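Local coordinates for protein acyl-coenzyme A oxidase 1 (Yarrowia lipolytica, PDB 5Y9D) that oxidises 2,3-saturated acyl-CoAs to trans-2-enoyl-CoAs with FAD, passing electrons to oxygen to give hydrogen peroxide in peroxisomal fatty acid beta-oxidation, at residues F320-Y333 with F647-Y661. Residues are numbered along the deposited sequence; the frame is centred on the assembly and turned at random.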
ATOM      1  N   PHE A 320       7.516  -1.530  14.705  1.00 23.05           N
ATOM      2  CA  PHE A 320       7.557  -0.365  15.597  1.00 23.41           C
ATOM      3  C   PHE A 320       8.447   0.744  15.048  1.00 23.75           C
ATOM      4  O   PHE A 320       8.015   1.887  14.900  1.00 23.50           O
ATOM      5  CB  PHE A 320       8.045  -0.744  16.983  1.00 23.45           C
ATOM      6  CG  PHE A 320       8.425   0.446  17.855  1.00 22.94           C
ATOM      7  CD1 PHE A 320       7.457   1.265  18.401  1.00 22.45           C
ATOM      8  CD2 PHE A 320       9.753   0.712  18.154  1.00 22.54           C
ATOM      9  CE1 PHE A 320       7.806   2.338  19.229  1.00 23.81           C
ATOM     10  CE2 PHE A 320      10.109   1.774  18.985  1.00 22.92           C
ATOM     11  CZ  PHE A 320       9.134   2.598  19.520  1.00 22.65           C
ATOM     12  N   HIS A 321       9.690   0.414  14.728  1.00 24.17           N
ATOM     13  CA  HIS A 321      10.637   1.468  14.352  1.00 24.71           C
ATOM     14  C   HIS A 321      10.281   2.248  13.076  1.00 26.24           C
ATOM     15  O   HIS A 321      10.342   3.477  13.050  1.00 28.48           O
ATOM     16  CB  HIS A 321      12.024   0.893  14.271  1.00 24.49           C
ATOM     17  CG  HIS A 321      12.613   0.626  15.608  1.00 23.68           C
ATOM     18  ND1 HIS A 321      12.825  -0.642  16.087  1.00 24.64           N
ATOM     19  CD2 HIS A 321      12.998   1.466  16.588  1.00 23.55           C
ATOM     20  CE1 HIS A 321      13.358  -0.578  17.289  1.00 22.60           C
ATOM     21  NE2 HIS A 321      13.497   0.693  17.604  1.00 24.12           N
ATOM     22  N   VAL A 322       9.861   1.558  12.035  1.00 23.40           N
ATOM     23  CA  VAL A 322       9.454   2.252  10.829  1.00 23.11           C
ATOM     24  C   VAL A 322       8.100   2.991  11.000  1.00 23.12           C
ATOM     25  O   VAL A 322       7.886   4.043  10.431  1.00 23.60           O
ATOM     26  CB  VAL A 322       9.403   1.249   9.665  1.00 23.20           C
ATOM     27  CG1 VAL A 322       8.700   1.845   8.432  1.00 22.91           C
ATOM     28  CG2 VAL A 322      10.822   0.775   9.353  1.00 22.28           C
ATOM     29  N   SER A 323       7.188   2.430  11.778  1.00 23.77           N
ATOM     30  CA  SER A 323       5.921   3.097  12.077  1.00 23.57           C
ATOM     31  C   SER A 323       6.163   4.374  12.800  1.00 22.98           C
ATOM     32  O   SER A 323       5.563   5.375  12.497  1.00 21.79           O
ATOM     33  CB  SER A 323       5.018   2.216  12.923  1.00 23.51           C
ATOM     34  OG  SER A 323       4.424   1.247  12.077  1.00 25.82           O
ATOM     35  N   LYS A 324       7.091   4.352  13.738  1.00 24.81           N
ATOM     36  CA  LYS A 324       7.275   5.515  14.545  1.00 25.63           C
ATOM     37  C   LYS A 324       7.917   6.615  13.719  1.00 27.87           C
ATOM     38  O   LYS A 324       7.768   7.785  14.056  1.00 30.09           O
ATOM     39  CB  LYS A 324       8.067   5.212  15.794  1.00 24.33           C
ATOM     40  CG  LYS A 324       9.569   5.356  15.652  1.00 24.25           C
ATOM     41  CD  LYS A 324      10.261   4.657  16.824  1.00 23.64           C
ATOM     42  CE  LYS A 324      11.748   4.745  16.654  1.00 24.16           C
ATOM     43  NZ  LYS A 324      12.413   4.272  17.868  1.00 25.67           N
ATOM     44  N   ARG A 325       8.614   6.248  12.646  1.00 26.68           N
ATOM     45  CA  ARG A 325       9.244   7.238  11.821  1.00 26.78           C
ATOM     46  C   ARG A 325       8.181   7.963  11.017  1.00 26.40           C
ATOM     47  O   ARG A 325       8.147   9.184  10.959  1.00 24.56           O
ATOM     48  CB  ARG A 325      10.249   6.588  10.875  1.00 27.65           C
ATOM     49  CG  ARG A 325      10.910   7.567   9.910  1.00 27.65           C
ATOM     50  CD  ARG A 325      11.855   6.879   8.926  1.00 28.84           C
ATOM     51  NE  ARG A 325      12.146   7.770   7.812  1.00 27.70           N
ATOM     52  CZ  ARG A 325      12.389   7.387   6.567  1.00 26.83           C
ATOM     53  NH1 ARG A 325      12.414   6.103   6.224  1.00 24.06           N
ATOM     54  NH2 ARG A 325      12.547   8.328   5.646  1.00 26.92           N
ATOM     55  N   PHE A 326       7.285   7.203  10.408  1.00 27.19           N
ATOM     56  CA  PHE A 326       6.303   7.811   9.515  1.00 26.64           C
ATOM     57  C   PHE A 326       5.165   8.464  10.292  1.00 25.53           C
ATOM     58  O   PHE A 326       4.635   9.451   9.854  1.00 25.76           O
ATOM     59  CB  PHE A 326       5.851   6.821   8.435  1.00 26.41           C
ATOM     60  CG  PHE A 326       6.933   6.526   7.417  1.00 25.92           C
ATOM     61  CD1 PHE A 326       7.277   7.472   6.460  1.00 24.96           C
ATOM     62  CD2 PHE A 326       7.629   5.323   7.437  1.00 25.51           C
ATOM     63  CE1 PHE A 326       8.267   7.224   5.518  1.00 25.32           C
ATOM     64  CE2 PHE A 326       8.640   5.077   6.513  1.00 26.32           C
ATOM     65  CZ  PHE A 326       8.952   6.027   5.540  1.00 26.12           C
ATOM     66  N   LEU A 327       4.828   7.978  11.476  1.00 25.71           N
ATOM     67  CA  LEU A 327       3.837   8.692  12.290  1.00 25.92           C
ATOM     68  C   LEU A 327       4.392  10.050  12.743  1.00 27.37           C
ATOM     69  O   LEU A 327       3.665  11.059  12.766  1.00 27.56           O
ATOM     70  CB  LEU A 327       3.409   7.859  13.478  1.00 26.43           C
ATOM     71  CG  LEU A 327       2.277   6.894  13.157  1.00 27.39           C
ATOM     72  CD1 LEU A 327       2.420   5.674  14.031  1.00 28.12           C
ATOM     73  CD2 LEU A 327       0.901   7.544  13.366  1.00 27.31           C
ATOM     74  N   THR A 328       5.692  10.091  13.055  1.00 25.64           N
ATOM     75  CA  THR A 328       6.327  11.355  13.361  1.00 24.30           C
ATOM     76  C   THR A 328       6.357  12.313  12.154  1.00 24.18           C
ATOM     77  O   THR A 328       6.149  13.497  12.300  1.00 23.17           O
ATOM     78  CB  THR A 328       7.717  11.152  13.935  1.00 24.25           C
ATOM     79  OG1 THR A 328       7.600  10.462  15.178  1.00 24.78           O
ATOM     80  CG2 THR A 328       8.441  12.494  14.193  1.00 25.07           C
ATOM     81  N   ILE A 329       6.595  11.826  10.958  1.00 23.75           N
ATOM     82  CA  ILE A 329       6.541  12.742   9.837  1.00 24.25           C
ATOM     83  C   ILE A 329       5.138  13.353   9.742  1.00 23.66           C
ATOM     84  O   ILE A 329       4.956  14.543   9.868  1.00 23.17           O
ATOM     85  CB  ILE A 329       6.907  12.028   8.518  1.00 23.39           C
ATOM     86  CG1 ILE A 329       8.368  11.630   8.567  1.00 21.90           C
ATOM     87  CG2 ILE A 329       6.586  12.924   7.319  1.00 22.48           C
ATOM     88  CD1 ILE A 329       8.744  10.618   7.525  1.00 22.45           C
ATOM     89  N   ALA A 330       4.153  12.495   9.551  1.00 25.57           N
ATOM     90  CA  ALA A 330       2.754  12.901   9.379  1.00 25.49           C
ATOM     91  C   ALA A 330       2.208  13.834  10.478  1.00 25.53           C
ATOM     92  O   ALA A 330       1.577  14.837  10.167  1.00 29.12           O
ATOM     93  CB  ALA A 330       1.886  11.656   9.269  1.00 23.98           C
ATOM     94  N   LEU A 331       2.421  13.480  11.741  1.00 24.17           N
ATOM     95  CA  LEU A 331       1.846  14.208  12.846  1.00 24.52           C
ATOM     96  C   LEU A 331       2.539  15.540  13.096  1.00 25.53           C
ATOM     97  O   LEU A 331       1.885  16.473  13.553  1.00 27.06           O
ATOM     98  CB  LEU A 331       1.877  13.386  14.152  1.00 24.82           C
ATOM     99  CG  LEU A 331       0.916  12.200  14.247  1.00 24.81           C
ATOM    100  CD1 LEU A 331       1.220  11.380  15.484  1.00 24.34           C
ATOM    101  CD2 LEU A 331      -0.539  12.657  14.237  1.00 23.99           C
ATOM    102  N   ARG A 332       3.853  15.638  12.863  1.00 24.43           N
ATOM    103  CA  ARG A 332       4.513  16.959  12.902  1.00 24.38           C
ATOM    104  C   ARG A 332       4.017  17.869  11.759  1.00 25.30           C
ATOM    105  O   ARG A 332       3.864  19.074  11.935  1.00 25.95           O
ATOM    106  CB  ARG A 332       6.025  16.851  12.847  1.00 23.46           C
ATOM    107  CG  ARG A 332       6.708  16.512  14.177  1.00 22.86           C
ATOM    108  CD  ARG A 332       8.170  16.180  13.909  1.00 21.89           C
ATOM    109  NE  ARG A 332       8.852  15.844  15.149  1.00 22.92           N
ATOM    110  CZ  ARG A 332      10.117  15.445  15.263  1.00 21.18           C
ATOM    111  NH1 ARG A 332      10.902  15.329  14.197  1.00 22.22           N
ATOM    112  NH2 ARG A 332      10.591  15.167  16.462  1.00 21.28           N
ATOM    113  N   TYR A 333       3.798  17.280  10.592  1.00 24.43           N
ATOM    114  CA  TYR A 333       3.216  17.990   9.493  1.00 25.00           C
ATOM    115  C   TYR A 333       1.784  18.413   9.801  1.00 26.06           C
ATOM    116  O   TYR A 333       1.400  19.492   9.376  1.00 28.75           O
ATOM    117  CB  TYR A 333       3.254  17.153   8.224  1.00 24.90           C
ATOM    118  CG  TYR A 333       2.787  17.903   7.011  1.00 25.65           C
ATOM    119  CD1 TYR A 333       3.432  19.035   6.601  1.00 24.70           C
ATOM    120  CD2 TYR A 333       1.694  17.458   6.253  1.00 27.74           C
ATOM    121  CE1 TYR A 333       3.012  19.733   5.485  1.00 25.37           C
ATOM    122  CE2 TYR A 333       1.277  18.144   5.127  1.00 27.56           C
ATOM    123  CZ  TYR A 333       1.937  19.292   4.757  1.00 27.00           C
ATOM    124  OH  TYR A 333       1.548  19.997   3.627  1.00 30.28           O
ATOM    125  N   PHE A 647       9.768   9.321  20.758  1.00 26.77           N
ATOM    126  CA  PHE A 647      10.513   8.311  19.968  1.00 27.13           C
ATOM    127  C   PHE A 647      12.067   8.433  19.971  1.00 26.22           C
ATOM    128  O   PHE A 647      12.751   7.431  19.910  1.00 28.19           O
ATOM    129  CB  PHE A 647       9.980   8.196  18.546  1.00 26.25           C
ATOM    130  CG  PHE A 647       8.585   7.701  18.481  1.00 24.90           C
ATOM    131  CD1 PHE A 647       8.172   6.702  19.319  1.00 25.22           C
ATOM    132  CD2 PHE A 647       7.684   8.249  17.605  1.00 24.77           C
ATOM    133  CE1 PHE A 647       6.885   6.242  19.280  1.00 27.14           C
ATOM    134  CE2 PHE A 647       6.394   7.798  17.560  1.00 25.20           C
ATOM    135  CZ  PHE A 647       5.993   6.793  18.398  1.00 25.56           C
ATOM    136  N   GLY A 648      12.604   9.645  19.995  1.00 26.16           N
ATOM    137  CA  GLY A 648      14.001   9.936  20.159  1.00 26.15           C
ATOM    138  C   GLY A 648      14.747  10.065  18.855  1.00 26.21           C
ATOM    139  O   GLY A 648      15.957  10.021  18.864  1.00 28.25           O
ATOM    140  N   LEU A 649      14.028  10.236  17.746  1.00 26.87           N
ATOM    141  CA  LEU A 649      14.620  10.359  16.404  1.00 27.08           C
ATOM    142  C   LEU A 649      15.222  11.714  16.022  1.00 26.54           C
ATOM    143  O   LEU A 649      14.538  12.721  16.021  1.00 28.12           O
ATOM    144  CB  LEU A 649      13.586  10.014  15.354  1.00 27.85           C
ATOM    145  CG  LEU A 649      13.062   8.593  15.521  1.00 29.94           C
ATOM    146  CD1 LEU A 649      12.135   8.237  14.391  1.00 28.26           C
ATOM    147  CD2 LEU A 649      14.240   7.632  15.595  1.00 30.28           C
ATOM    148  N   SER A 650      16.504  11.723  15.662  1.00 26.11           N
ATOM    149  CA  SER A 650      17.133  12.914  15.108  1.00 25.38           C
ATOM    150  C   SER A 650      16.607  13.113  13.693  1.00 25.60           C
ATOM    151  O   SER A 650      15.873  12.271  13.188  1.00 24.82           O
ATOM    152  CB  SER A 650      18.630  12.742  15.083  1.00 25.84           C
ATOM    153  OG  SER A 650      19.038  11.902  14.012  1.00 27.19           O
ATOM    154  N   ASP A 651      16.979  14.216  13.055  1.00 26.23           N
ATOM    155  CA  ASP A 651      16.487  14.509  11.702  1.00 26.57           C
ATOM    156  C   ASP A 651      17.072  13.558  10.663  1.00 26.76           C
ATOM    157  O   ASP A 651      16.465  13.322   9.601  1.00 28.97           O
ATOM    158  CB  ASP A 651      16.724  15.967  11.298  1.00 26.86           C
ATOM    159  CG  ASP A 651      15.717  16.936  11.955  1.00 29.81           C
ATOM    160  OD1 ASP A 651      14.672  16.513  12.493  1.00 30.77           O
ATOM    161  OD2 ASP A 651      15.968  18.146  11.923  1.00 34.54           O
ATOM    162  N   PHE A 652      18.207  12.970  10.971  1.00 23.22           N
ATOM    163  CA  PHE A 652      18.773  11.999  10.093  1.00 23.76           C
ATOM    164  C   PHE A 652      17.797  10.805   9.922  1.00 23.71           C
ATOM    165  O   PHE A 652      17.578  10.336   8.803  1.00 20.38           O
ATOM    166  CB  PHE A 652      20.130  11.525  10.660  1.00 23.78           C
ATOM    167  CG  PHE A 652      20.787  10.447   9.846  1.00 23.94           C
ATOM    168  CD1 PHE A 652      20.393   9.124   9.981  1.00 23.46           C
ATOM    169  CD2 PHE A 652      21.788  10.757   8.933  1.00 23.81           C
ATOM    170  CE1 PHE A 652      20.993   8.130   9.232  1.00 24.13           C
ATOM    171  CE2 PHE A 652      22.389   9.765   8.186  1.00 23.86           C
ATOM    172  CZ  PHE A 652      22.009   8.447   8.341  1.00 23.87           C
ATOM    173  N   PHE A 653      17.265  10.281  11.035  1.00 24.37           N
ATOM    174  CA  PHE A 653      16.345   9.126  10.958  1.00 25.56           C
ATOM    175  C   PHE A 653      14.953   9.525  10.497  1.00 25.11           C
ATOM    176  O   PHE A 653      14.212   8.690   9.994  1.00 24.00           O
ATOM    177  CB  PHE A 653      16.288   8.326  12.255  1.00 25.63           C
ATOM    178  CG  PHE A 653      17.596   7.683  12.612  1.00 25.31           C
ATOM    179  CD1 PHE A 653      17.918   6.434  12.133  1.00 25.85           C
ATOM    180  CD2 PHE A 653      18.512   8.346  13.407  1.00 26.13           C
ATOM    181  CE1 PHE A 653      19.126   5.840  12.436  1.00 27.04           C
ATOM    182  CE2 PHE A 653      19.725   7.761  13.727  1.00 26.52           C
ATOM    183  CZ  PHE A 653      20.039   6.509  13.231  1.00 26.84           C
ATOM    184  N   ILE A 654      14.605  10.799  10.628  1.00 24.83           N
ATOM    185  CA  ILE A 654      13.402  11.289   9.978  1.00 25.64           C
ATOM    186  C   ILE A 654      13.574  11.117   8.481  1.00 25.06           C
ATOM    187  O   ILE A 654      12.775  10.444   7.820  1.00 25.50           O
ATOM    188  CB  ILE A 654      13.126  12.760  10.347  1.00 26.68           C
ATOM    189  CG1 ILE A 654      12.702  12.861  11.822  1.00 28.62           C
ATOM    190  CG2 ILE A 654      12.035  13.358   9.478  1.00 26.17           C
ATOM    191  CD1 ILE A 654      11.534  11.968  12.206  1.00 29.34           C
ATOM    192  N   ASN A 655      14.654  11.706   7.986  1.00 24.55           N
ATOM    193  CA  ASN A 655      14.995  11.766   6.585  1.00 24.90           C
ATOM    194  C   ASN A 655      13.838  12.312   5.724  1.00 26.77           C
ATOM    195  O   ASN A 655      13.529  11.794   4.642  1.00 28.85           O
ATOM    196  CB  ASN A 655      15.484  10.403   6.119  1.00 25.86           C
ATOM    197  CG  ASN A 655      16.279  10.495   4.851  1.00 27.98           C
ATOM    198  OD1 ASN A 655      16.402   9.532   4.094  1.00 26.92           O
ATOM    199  ND2 ASN A 655      16.805  11.673   4.594  1.00 29.78           N
ATOM    200  N   ALA A 656      13.211  13.378   6.203  1.00 26.83           N
ATOM    201  CA  ALA A 656      12.072  13.979   5.493  1.00 29.16           C
ATOM    202  C   ALA A 656      11.841  15.434   5.924  1.00 26.21           C
ATOM    203  O   ALA A 656      11.493  15.678   7.061  1.00 22.83           O
ATOM    204  CB  ALA A 656      10.784  13.156   5.712  1.00 30.60           C
ATOM    205  N   PRO A 657      12.006  16.382   4.992  1.00 25.91           N
ATOM    206  CA  PRO A 657      11.893  17.782   5.337  1.00 26.04           C
ATOM    207  C   PRO A 657      10.637  18.095   6.102  1.00 25.00           C
ATOM    208  O   PRO A 657      10.735  18.810   7.078  1.00 27.40           O
ATOM    209  CB  PRO A 657      11.900  18.519   3.992  1.00 26.39           C
ATOM    210  CG  PRO A 657      11.891  17.483   2.935  1.00 27.12           C
ATOM    211  CD  PRO A 657      12.214  16.168   3.553  1.00 26.32           C
ATOM    212  N   ILE A 658       9.484  17.549   5.727  1.00 24.62           N
ATOM    213  CA  ILE A 658       8.235  17.948   6.409  1.00 24.25           C
ATOM    214  C   ILE A 658       8.054  17.320   7.798  1.00 23.20           C
ATOM    215  O   ILE A 658       7.045  17.557   8.481  1.00 22.98           O
ATOM    216  CB  ILE A 658       6.967  17.693   5.545  1.00 24.50           C
ATOM    217  CG1 ILE A 658       6.708  16.208   5.419  1.00 24.97           C
ATOM    218  CG2 ILE A 658       7.062  18.359   4.174  1.00 23.26           C
ATOM    219  CD1 ILE A 658       5.352  15.900   4.817  1.00 26.23           C
ATOM    220  N   GLY A 659       9.031  16.522   8.208  1.00 22.92           N
ATOM    221  CA  GLY A 659       9.034  15.881   9.505  1.00 22.55           C
ATOM    222  C   GLY A 659      10.138  16.431  10.370  1.00 23.54           C
ATOM    223  O   GLY A 659      10.479  15.835  11.407  1.00 24.41           O
ATOM    224  N   SER A 660      10.678  17.575   9.982  1.00 25.52           N
ATOM    225  CA  SER A 660      11.685  18.253  10.799  1.00 30.17           C
ATOM    226  C   SER A 660      11.246  18.587  12.222  1.00 30.04           C
ATOM    227  O   SER A 660      10.124  19.044  12.445  1.00 30.33           O
ATOM    228  CB  SER A 660      12.182  19.513  10.107  1.00 33.60           C
ATOM    229  OG  SER A 660      12.988  19.126   8.991  1.00 41.00           O
ATOM    230  N   TYR A 661      12.153  18.315  13.171  1.00 28.83           N
ATOM    231  CA  TYR A 661      11.962  18.605  14.568  1.00 28.19           C
ATOM    232  C   TYR A 661      11.449  20.014  14.837  1.00 28.57           C
ATOM    233  O   TYR A 661      10.505  20.192  15.602  1.00 29.02           O
ATOM    234  CB  TYR A 661      13.281  18.395  15.322  1.00 29.38           C
ATOM    235  CG  TYR A 661      13.200  18.568  16.848  1.00 29.85           C
ATOM    236  CD1 TYR A 661      12.897  17.497  17.668  1.00 28.38           C
ATOM    237  CD2 TYR A 661      13.446  19.812  17.455  1.00 30.35           C
ATOM    238  CE1 TYR A 661      12.829  17.643  19.050  1.00 29.88           C
ATOM    239  CE2 TYR A 661      13.383  19.973  18.836  1.00 30.36           C
ATOM    240  CZ  TYR A 661      13.067  18.880  19.633  1.00 31.33           C
ATOM    241  OH  TYR A 661      12.987  19.013  21.003  1.00 29.56           O
TER
HETATM  242  O   HOH W   1      13.509  15.054  14.503  1.00 17.05           O
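Phe647 lays its ring flat on Lys324, opening a contact in which the loop around helix 651-654 packs along helix 306-334, joining the C-terminal region of the acyl-CoA oxidase fold to its C-alpha1 domain. Lys324 CB stands 3.4 Å from the Phe647 ring centroid, 7° off the normal, a CH-pi contact. The ring edge meets Thr328 OG1, which is hydrogen-bonded to Lys324 O. Leu649 meets Arg325 CA with CD1 and Lys324 CE with CD2, while its carbonyl and Asp651 OD1 both accept from a water that accepts from Arg332 NH1. At the helix end, Ile654 O takes Arg325 NE at 2.7 Å, from above the carbonyl plane, plus a weak bond from NH2. Arg325 NH1 goes on to Met119 O; an alanine here would probably leave Ile654 O and Met119 O without the guanidinium linking them. Ala656 CB touches Ile329 CD1 at 3.7 Å. Ile658, its CG1 between backbone N and carbonyl carbon (chi1 70°), sets CD1 over one face of Tyr333, whose OH is hydrogen-bonded to His442 ND1 and whose side chain lies about 5 Å from a bound FAD. Gly659 CA comes within 4.0 Å of Ile329 CA, where a CB would clash with Ile329 CG1. The Arg332 guanidinium, salt-bridged through NH2 to Asp645 OD1, has Thr328 CG2 and Tyr661 CA on opposite faces; Gly659 O, in its plane, accepts from NH1 at 2.9 Å and 161°.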